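SidF, inhibitor of growth family, member 3 (Legionella pneumophila subsp. pneumophila, PDB 4FYE) is a Legionella phosphoinositide phosphatase that probably removes the 3-phosphate from phosphatidylinositol 3,4,5-trisphosphate. Local coordinates at residues T14-D19 with M203-G208; K42-M45 with Q50-V53; F510-K515 with Q522-Q527; R503-S508 with K529-G534. The protein carries 1 engineered substitution. All coordinates share one frame; numbering follows the deposited sequence.

Contact 1: T14-D19 with M203-G208; sequences THLLSD and MYIPCG
Met203 of strand 199-206 reaches up to Leu16 and Leu17 at the C-terminal end of helix 9-16, and these three residues bury most of the surface in the contact. The backbones stay well apart, with 9.5 Å between the CA atoms of Leu16 and Met203, so side chains alone bridge the gap. Met203 does this with its sulfur and methyl. Its CG sits between the backbone N and the carbonyl carbon (chi1 45°), the chain then runs straight out to SD, and a bend at chi3 of 89° swings CE across toward Leu17. SD lies 3.9 Å from Leu16 CD1. CE is received by both leucines: it is 4.0 Å from Leu16 CB and 3.9 Å from Leu17 CG. Leu17 CD2 at 4.0 Å and CD1 at 4.1 Å are almost equally close to CE, which shows that the methyl faces the fork of Leu17 and not one branch of it. Ile205, two residues along the strand, adds a looser approach, its CD1 being 4.4 Å from Leu16 CD1. No hydrogen bond crosses the interface. Where the helix gives way to the following turn, His15 O accepts from both the backbone N and the hydroxyl of Ser18, with Ser18 OG 2.7 Å from that oxygen. The helix end thus lies over one face of the six-stranded mixed sheet: Met203 also packs on Ile186 and Ile250 of the two adjoining strands, Leu17 reaches Ile186 and Val260, and Arg188 of strand 184-189 donates a hydrogen bond to Leu17 O.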
# COMPACT_ATOMS: atom_id res chain seq x y z
N THR A 14 16.97 -9.12 -7.06
CA THR A 14 17.68 -10.25 -7.59
C THR A 14 18.47 -10.95 -6.50
O THR A 14 18.43 -12.17 -6.40
CB THR A 14 18.68 -9.80 -8.65
OG1 THR A 14 17.94 -9.25 -9.76
CG2 THR A 14 19.51 -10.98 -9.10
N HIS A 15 19.20 -10.21 -5.68
CA HIS A 15 19.87 -10.88 -4.56
C HIS A 15 18.90 -11.60 -3.65
O HIS A 15 19.17 -12.66 -3.17
CB HIS A 15 20.72 -9.90 -3.79
CG HIS A 15 22.02 -9.60 -4.47
ND1 HIS A 15 23.17 -10.23 -4.13
CD2 HIS A 15 22.31 -8.76 -5.53
CE1 HIS A 15 24.16 -9.78 -4.92
NE2 HIS A 15 23.63 -8.89 -5.79
N LEU A 16 17.72 -11.01 -3.45
CA LEU A 16 16.73 -11.52 -2.53
C LEU A 16 16.20 -12.86 -2.96
O LEU A 16 15.77 -13.62 -2.13
CB LEU A 16 15.56 -10.54 -2.40
CG LEU A 16 15.84 -9.42 -1.42
CD1 LEU A 16 14.80 -8.26 -1.46
CD2 LEU A 16 15.94 -10.03 -0.04
N LEU A 17 16.21 -13.13 -4.25
CA LEU A 17 15.64 -14.35 -4.77
C LEU A 17 16.68 -15.44 -4.93
O LEU A 17 16.38 -16.48 -5.44
CB LEU A 17 14.95 -14.07 -6.11
CG LEU A 17 13.72 -13.22 -5.82
CD1 LEU A 17 13.17 -12.60 -7.10
CD2 LEU A 17 12.69 -14.05 -5.09
N SER A 18 17.91 -15.20 -4.49
CA SER A 18 18.98 -16.17 -4.73
C SER A 18 19.18 -17.06 -3.49
O SER A 18 18.27 -17.14 -2.63
CB SER A 18 20.29 -15.45 -5.11
OG SER A 18 20.76 -14.67 -4.01
N ASP A 19 20.35 -17.70 -3.39
CA ASP A 19 20.58 -18.65 -2.33
C ASP A 19 20.91 -17.94 -1.05
O ASP A 19 21.99 -17.39 -0.94
CB ASP A 19 21.67 -19.65 -2.70
CG ASP A 19 21.13 -21.08 -2.81
OD1 ASP A 19 19.92 -21.23 -3.08
OD2 ASP A 19 21.89 -22.05 -2.61
N MET A 203 6.86 -9.57 -3.30
CA MET A 203 7.49 -9.30 -2.03
C MET A 203 7.06 -7.96 -1.45
O MET A 203 6.53 -7.14 -2.15
CB MET A 203 8.99 -9.38 -2.16
CG MET A 203 9.55 -8.67 -3.36
SD MET A 203 11.38 -8.71 -3.21
CE MET A 203 11.90 -10.25 -4.00
N TYR A 204 7.19 -7.82 -0.13
CA TYR A 204 6.90 -6.64 0.62
C TYR A 204 8.23 -6.39 1.27
O TYR A 204 8.78 -7.28 1.99
CB TYR A 204 5.78 -6.85 1.68
CG TYR A 204 4.31 -6.85 1.16
CD1 TYR A 204 4.01 -6.95 -0.18
CD2 TYR A 204 3.26 -6.77 2.03
CE1 TYR A 204 2.69 -6.93 -0.64
CE2 TYR A 204 1.92 -6.79 1.59
CZ TYR A 204 1.64 -6.86 0.27
OH TYR A 204 0.31 -6.88 -0.15
N ILE A 205 8.82 -5.23 0.91
CA ILE A 205 10.04 -4.80 1.49
C ILE A 205 9.67 -3.61 2.34
O ILE A 205 9.08 -2.67 1.88
CB ILE A 205 11.04 -4.38 0.43
CG1 ILE A 205 11.33 -5.52 -0.54
CG2 ILE A 205 12.36 -3.94 1.09
CD1 ILE A 205 11.96 -4.95 -1.83
N PRO A 206 9.97 -3.68 3.62
CA PRO A 206 9.58 -2.59 4.51
C PRO A 206 10.35 -1.34 4.12
O PRO A 206 11.55 -1.36 3.91
CB PRO A 206 10.14 -3.02 5.85
CG PRO A 206 10.61 -4.43 5.71
CD PRO A 206 10.88 -4.66 4.26
N CYS A 207 9.68 -0.22 4.08
CA CYS A 207 10.43 0.95 3.83
C CYS A 207 9.97 1.99 4.77
O CYS A 207 9.04 1.78 5.54
CB CYS A 207 10.16 1.42 2.39
SG CYS A 207 8.42 1.67 2.16
N GLY A 208 10.61 3.15 4.65
CA GLY A 208 10.27 4.31 5.42
C GLY A 208 11.40 4.54 6.39
O GLY A 208 12.02 3.59 6.88

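Contact 2: K42-M45 with Q50-V53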
# COMPACT_ATOMS: atom_id res chain seq x y z
N LYS A 42 18.81 -14.89 6.14
CA LYS A 42 19.50 -13.61 6.45
C LYS A 42 19.34 -12.71 5.25
O LYS A 42 19.30 -13.21 4.12
CB LYS A 42 20.97 -13.83 6.75
CG LYS A 42 21.28 -14.43 8.12
CD LYS A 42 22.79 -14.26 8.38
CE LYS A 42 23.39 -15.20 9.42
NZ LYS A 42 24.91 -15.17 9.38
N ASP A 43 19.22 -11.40 5.46
CA ASP A 43 19.16 -10.48 4.32
C ASP A 43 20.49 -10.53 3.56
O ASP A 43 21.56 -10.53 4.17
CB ASP A 43 18.84 -9.07 4.77
CG ASP A 43 18.54 -8.14 3.62
OD1 ASP A 43 19.52 -7.62 3.02
OD2 ASP A 43 17.33 -7.97 3.29
N PRO A 44 20.43 -10.64 2.22
CA PRO A 44 21.67 -10.79 1.46
C PRO A 44 22.51 -9.53 1.48
O PRO A 44 23.65 -9.53 0.98
CB PRO A 44 21.20 -11.03 0.02
CG PRO A 44 19.82 -10.44 -0.04
CD PRO A 44 19.23 -10.55 1.35
N MET A 45 21.98 -8.46 2.03
CA MET A 45 22.67 -7.19 1.89
C MET A 45 22.67 -6.38 3.15
O MET A 45 23.69 -5.82 3.49
CB MET A 45 22.10 -6.39 0.71
CG MET A 45 22.23 -7.15 -0.60
SD MET A 45 22.50 -6.21 -2.10
CE MET A 45 21.83 -4.60 -1.66
N GLN A 50 16.21 -9.70 8.21
CA GLN A 50 15.79 -11.04 7.85
C GLN A 50 14.77 -11.05 6.74
O GLN A 50 14.12 -10.04 6.48
CB GLN A 50 15.26 -11.77 9.07
CG GLN A 50 16.42 -12.36 9.89
CD GLN A 50 16.00 -12.82 11.28
OE1 GLN A 50 14.83 -13.14 11.53
NE2 GLN A 50 16.97 -12.87 12.19
N VAL A 51 14.59 -12.23 6.17
CA VAL A 51 13.71 -12.42 5.06
C VAL A 51 12.88 -13.66 5.28
O VAL A 51 13.44 -14.70 5.61
CB VAL A 51 14.57 -12.66 3.84
CG1 VAL A 51 13.72 -12.79 2.62
CG2 VAL A 51 15.53 -11.51 3.72
N VAL A 52 11.57 -13.57 5.09
CA VAL A 52 10.78 -14.77 5.19
C VAL A 52 10.28 -15.16 3.79
O VAL A 52 9.69 -14.32 3.09
CB VAL A 52 9.55 -14.53 6.04
CG1 VAL A 52 8.82 -15.86 6.21
CG2 VAL A 52 9.89 -13.87 7.38
N VAL A 53 10.44 -16.42 3.41
CA VAL A 53 10.15 -16.86 2.03
C VAL A 53 9.17 -18.06 2.07
O VAL A 53 9.33 -18.97 2.86
CB VAL A 53 11.45 -17.23 1.27
CG1 VAL A 53 11.17 -17.70 -0.16
CG2 VAL A 53 12.43 -16.06 1.19
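Asp43 and Val51 make the main side-chain meeting here, and Asp43 can be followed outward atom by atom. Its backbone already takes part, with CA 3.8 Å from Val51 CG2, the shortest approach between the segments. CB is a little further from that methyl, at 4.2 Å. CG, anti to the backbone N (chi1 -170°), carries the carboxylate, whose two oxygens have different partners. OD2 passes Val51 CG2 at 4.0 Å, the two side chains crossing at about a right angle, and its polar partner is the hydroxyl of Tyr12 in helix 9-16. OD1 turns to the chain that follows. It lies 2.8 Å from Met45 N, with an N-H...O angle of 145°; the donor comes from the anti side and stands 30° out of the carboxylate plane. Leu46 N is a second donor to the same OD1, so the buried carboxylate has hydrogen-bond partners on both oxygens. Pro44 touches the same valine more loosely, its CD being 4.5 Å from Val51 CG2. Lys42 and Gln50 form an antiparallel non-hydrogen-bonded pair, their CA atoms 4.7 Å apart, and their side chains diverge: Lys42 NZ makes a salt bridge with Glu21, while the Gln50 amide bonds to the backbone of Asn27 and His29. Backbone hydrogen bonds of Asp43 with Lys49 and of Val51 with Phe41 lie on either side of that pair. The whole is a beta hairpin at the edge of the six-stranded sheet, its connection opening with an Asx turn built on Asp43.

Contact 3: F510-K515 with Q522-Q527; sequences FEEYQK and QAKLDQ
The shortest sound polar bond is a helical one, Gln514 N to Phe510 O at 2.7 Å, and it spans the turn that sets Glu512 and Tyr513 against Leu525 and Lys524. The arrangement is an antiparallel helical hairpin, in a region predicted to be coiled coil. It joins helices 482-514 and 522-583; the axes of the short segments 510-514 and 522-527 make an angle of 143° between their N-to-C directions and approach to 9.6 Å. The CA atoms of Glu512 and Leu525 are the nearest pair, 6.6 Å apart. No hydrogen bond joins the segments; side-chain carbons make most of the contact, one methyl also touching the backbone. Glu512 offers its CG to Lys524 CB at 4.4 Å, but the charged ends do not meet, because the lysine's chain leads away from the neighbouring helix. The carboxylate instead has a long salt bridge with Lys515 and a weak hydrogen bond from the backbone N of Asp521, in the linker between the helices. Trp520 of that linker touches both Glu512 and Leu525. Tyr513 also packs on Lys286 of helix 284-311. Leu525 enters beside the first helix with one branch, at a chi1 of -102° that lies outside the usual staggered positions. Its CD2 stands 4.4 Å from Glu512 CB, 4.3 Å from Tyr513 CB and 4.2 Å from Tyr513 N.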
# COMPACT_ATOMS: atom_id res chain seq x y z
N PHE A 510 2.42 22.84 15.87
CA PHE A 510 2.71 21.58 16.58
C PHE A 510 3.91 21.68 17.53
O PHE A 510 3.89 21.06 18.59
CB PHE A 510 2.87 20.38 15.62
CG PHE A 510 3.14 19.07 16.32
CD1 PHE A 510 4.44 18.63 16.57
CD2 PHE A 510 2.09 18.27 16.75
CE1 PHE A 510 4.69 17.41 17.21
CE2 PHE A 510 2.33 17.03 17.37
CZ PHE A 510 3.64 16.61 17.62
N GLU A 511 4.95 22.42 17.11
CA GLU A 511 6.18 22.68 17.93
C GLU A 511 5.87 23.13 19.36
O GLU A 511 6.50 22.65 20.29
CB GLU A 511 7.13 23.70 17.25
CG GLU A 511 8.05 23.09 16.17
CD GLU A 511 8.74 24.13 15.26
OE1 GLU A 511 9.19 25.19 15.77
OE2 GLU A 511 8.84 23.89 14.02
N GLU A 512 4.88 24.03 19.49
CA GLU A 512 4.38 24.52 20.79
C GLU A 512 3.46 23.52 21.47
O GLU A 512 3.62 23.23 22.66
CB GLU A 512 3.62 25.85 20.66
CG GLU A 512 4.43 27.12 20.86
CD GLU A 512 5.15 27.21 22.20
OE1 GLU A 512 4.48 27.36 23.27
OE2 GLU A 512 6.40 27.17 22.18
N TYR A 513 2.48 23.02 20.71
CA TYR A 513 1.51 22.10 21.26
C TYR A 513 2.23 20.90 21.84
O TYR A 513 1.83 20.35 22.87
CB TYR A 513 0.47 21.66 20.23
CG TYR A 513 -0.59 20.71 20.82
CD1 TYR A 513 -0.33 19.34 20.93
CD2 TYR A 513 -1.83 21.18 21.28
CE1 TYR A 513 -1.26 18.47 21.47
CE2 TYR A 513 -2.78 20.31 21.81
CZ TYR A 513 -2.48 18.95 21.89
OH TYR A 513 -3.37 18.05 22.39
N GLN A 514 3.31 20.51 21.18
CA GLN A 514 3.99 19.31 21.57
C GLN A 514 4.53 19.36 23.01
O GLN A 514 4.35 18.42 23.76
CB GLN A 514 5.09 18.95 20.57
CG GLN A 514 5.64 17.57 20.82
CD GLN A 514 7.15 17.60 20.97
OE1 GLN A 514 7.84 16.62 20.64
NE2 GLN A 514 7.68 18.72 21.47
N LYS A 515 5.16 20.46 23.41
CA LYS A 515 5.62 20.57 24.80
C LYS A 515 4.47 20.48 25.77
O LYS A 515 3.30 20.45 25.37
CB LYS A 515 6.48 21.82 25.05
CG LYS A 515 6.08 23.06 24.28
CD LYS A 515 7.16 24.15 24.35
CE LYS A 515 8.19 24.07 23.21
NZ LYS A 515 9.23 25.14 23.28
N GLN A 522 0.53 29.65 26.58
CA GLN A 522 -0.84 29.76 26.09
C GLN A 522 -1.01 30.86 25.03
O GLN A 522 -1.87 30.75 24.16
CB GLN A 522 -1.77 30.03 27.26
CG GLN A 522 -3.25 29.91 26.94
CD GLN A 522 -3.64 28.49 26.66
OE1 GLN A 522 -4.07 28.15 25.55
NE2 GLN A 522 -3.49 27.64 27.66
N ALA A 523 -0.17 31.89 25.11
CA ALA A 523 -0.24 33.08 24.23
C ALA A 523 0.10 32.80 22.76
O ALA A 523 -0.66 33.13 21.85
CB ALA A 523 0.65 34.19 24.78
N LYS A 524 1.28 32.22 22.53
CA LYS A 524 1.70 31.82 21.19
C LYS A 524 0.71 30.79 20.55
O LYS A 524 0.28 30.95 19.39
CB LYS A 524 3.16 31.30 21.21
CG LYS A 524 3.93 31.49 19.91
CD LYS A 524 5.44 31.35 20.10
CE LYS A 524 6.15 32.72 20.16
NZ LYS A 524 5.81 33.59 21.33
N LEU A 525 0.32 29.78 21.32
CA LEU A 525 -0.67 28.78 20.90
C LEU A 525 -1.90 29.31 20.17
O LEU A 525 -2.37 28.70 19.20
CB LEU A 525 -1.18 28.03 22.12
CG LEU A 525 -0.66 26.64 22.41
CD1 LEU A 525 -1.48 26.06 23.55
CD2 LEU A 525 -0.72 25.73 21.18
N ASP A 526 -2.44 30.42 20.70
CA ASP A 526 -3.71 30.96 20.24
C ASP A 526 -3.59 31.75 18.94
O ASP A 526 -4.38 31.56 18.01
CB ASP A 526 -4.39 31.79 21.34
CG ASP A 526 -5.20 30.92 22.31
OD1 ASP A 526 -6.11 31.47 22.97
OD2 ASP A 526 -4.94 29.70 22.41
N GLN A 527 -2.60 32.63 18.88
CA GLN A 527 -2.23 33.32 17.64
C GLN A 527 -1.95 32.25 16.55
O GLN A 527 -2.56 32.25 15.47
CB GLN A 527 -1.03 34.26 17.89
CG GLN A 527 -0.12 34.49 16.69
CD GLN A 527 1.36 34.32 17.00
OE1 GLN A 527 1.95 33.24 16.79
NE2 GLN A 527 1.98 35.39 17.51

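Contact 4: R503-S508 with K529-G534; sequences REALFS and KNQVDG
Val532 lays its CG2 branch over the backbone between Ala505 and Leu506, and its conformation decides which methyl goes where. With CG1 anti to the backbone N (chi1 163°), CG2 falls beside that N and faces the other helix: it is 4.2 Å from Ala505 C, 4.2 Å from Leu506 N and 4.3 Å from Ala505 CB. CG1 is left to meet Leu506, whose CG lies 4.4 Å from it. Leu506 itself has a first torsion of -134°, away from any staggered position, and also packs on Ala292 of helix 284-311. Ala505, whose CB points toward the partner helix, is small enough for the CA atoms of Ala505 and Val532 to stand 6.3 Å apart. Gln531 flanks this centre; extended beyond CG, it carries its amide alongside the alanine, with OE1 4.0 Å from Ala505 CB. That is a contact with a methyl and not a hydrogen bond, and none crosses between the segments. Lys529 points away from the partner helix, and one turn on it meets Asp533 in a salt bridge, NZ lying 3.1 Å from OD2 on the syn side of the carboxylate. The segment axes come within 9.2 Å at an angle of 150°. The arrangement is that of an antiparallel helical hairpin, its two arms packed through Ala505, Leu506 and Val532, in a region predicted to form a coiled coil.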
# COMPACT_ATOMS: atom_id res chain seq x y z
N ARG A 503 1.35 25.58 5.66
CA ARG A 503 2.21 24.49 6.14
C ARG A 503 3.13 25.00 7.24
O ARG A 503 3.22 24.42 8.32
CB ARG A 503 3.09 23.92 5.04
CG ARG A 503 2.37 23.14 3.97
CD ARG A 503 3.37 22.57 2.98
NE ARG A 503 3.83 23.57 2.02
CZ ARG A 503 5.02 24.15 2.08
NH1 ARG A 503 5.90 23.82 3.06
NH2 ARG A 503 5.34 25.04 1.16
N GLU A 504 3.81 26.11 6.93
CA GLU A 504 4.84 26.64 7.82
C GLU A 504 4.19 26.99 9.15
O GLU A 504 4.67 26.63 10.23
CB GLU A 504 5.59 27.80 7.15
CG GLU A 504 7.13 27.66 7.14
CD GLU A 504 7.72 26.21 6.98
OE1 GLU A 504 8.37 25.68 7.94
OE2 GLU A 504 7.59 25.57 5.90
N ALA A 505 3.03 27.62 9.06
CA ALA A 505 2.30 28.00 10.23
C ALA A 505 1.93 26.77 11.09
O ALA A 505 2.13 26.76 12.30
CB ALA A 505 1.09 28.76 9.79
N LEU A 506 1.42 25.73 10.45
CA LEU A 506 0.98 24.51 11.12
C LEU A 506 2.09 23.65 11.81
O LEU A 506 1.84 23.05 12.88
CB LEU A 506 0.29 23.65 10.08
CG LEU A 506 -1.04 23.00 10.42
CD1 LEU A 506 -1.51 22.16 9.23
CD2 LEU A 506 -0.98 22.22 11.73
N PHE A 507 3.27 23.56 11.18
CA PHE A 507 4.44 22.97 11.83
C PHE A 507 4.74 23.76 13.12
O PHE A 507 4.90 23.17 14.19
CB PHE A 507 5.69 22.99 10.93
CG PHE A 507 5.62 22.09 9.74
CD1 PHE A 507 5.33 20.73 9.87
CD2 PHE A 507 5.88 22.60 8.47
CE1 PHE A 507 5.28 19.90 8.76
CE2 PHE A 507 5.84 21.78 7.35
CZ PHE A 507 5.55 20.42 7.50
N SER A 508 4.80 25.10 13.02
CA SER A 508 4.99 25.91 14.24
C SER A 508 3.93 25.57 15.28
O SER A 508 4.25 25.38 16.47
CB SER A 508 5.01 27.41 13.96
OG SER A 508 6.13 27.76 13.17
N LYS A 529 -2.89 29.10 16.39
CA LYS A 529 -4.15 28.52 15.99
C LYS A 529 -4.95 29.44 15.05
O LYS A 529 -5.43 28.99 14.00
CB LYS A 529 -4.98 28.08 17.21
CG LYS A 529 -6.26 27.37 16.81
CD LYS A 529 -7.06 26.85 18.00
CE LYS A 529 -8.25 26.03 17.54
NZ LYS A 529 -9.22 26.97 16.92
N ASN A 530 -5.07 30.73 15.38
CA ASN A 530 -5.88 31.62 14.54
C ASN A 530 -5.41 31.79 13.09
O ASN A 530 -6.21 31.64 12.15
CB ASN A 530 -6.12 32.97 15.21
CG ASN A 530 -7.47 33.04 15.88
OD1 ASN A 530 -8.15 32.03 16.02
ND2 ASN A 530 -7.86 34.24 16.29
N GLN A 531 -4.11 32.08 12.93
CA GLN A 531 -3.44 32.11 11.61
C GLN A 531 -3.77 30.90 10.76
O GLN A 531 -3.99 31.03 9.55
CB GLN A 531 -1.94 32.06 11.79
CG GLN A 531 -1.28 33.32 12.27
CD GLN A 531 0.21 33.11 12.42
OE1 GLN A 531 0.81 32.28 11.70
NE2 GLN A 531 0.82 33.84 13.35
N VAL A 532 -3.78 29.73 11.39
CA VAL A 532 -3.93 28.47 10.69
C VAL A 532 -5.33 28.49 10.09
O VAL A 532 -5.53 28.31 8.88
CB VAL A 532 -3.68 27.30 11.67
CG1 VAL A 532 -4.23 25.98 11.15
CG2 VAL A 532 -2.19 27.18 11.99
N ASP A 533 -6.27 28.84 10.97
CA ASP A 533 -7.68 28.88 10.66
C ASP A 533 -7.99 29.85 9.54
O ASP A 533 -8.69 29.49 8.58
CB ASP A 533 -8.47 29.20 11.94
CG ASP A 533 -8.40 28.06 12.96
OD1 ASP A 533 -8.20 26.88 12.56
OD2 ASP A 533 -8.56 28.33 14.16
N GLY A 534 -7.44 31.06 9.63
CA GLY A 534 -7.66 32.06 8.59
C GLY A 534 -7.27 31.51 7.22
O GLY A 534 -8.05 31.57 6.25

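From the N terminus, helix 9-16 first meets strand 199-206, so contact 1 closes a loop of 183 intervening residues. Contact 2, the short hairpin at 42-53, falls wholly within that loop. The two touch, Leu16 CD2 lying 3.6 Å from Pro44 CD, and both reach the same six-stranded sheet. Much later in the chain, contact 4 closes a second loop around the turn between helices 482-514 and 522-583, and contact 3 lies within it, nearer the turn; their centres are about 10 Å apart. The two pairs follow in series and do not cross. Contacts 1 and 4 remain about 17 Å apart at their nearest atoms.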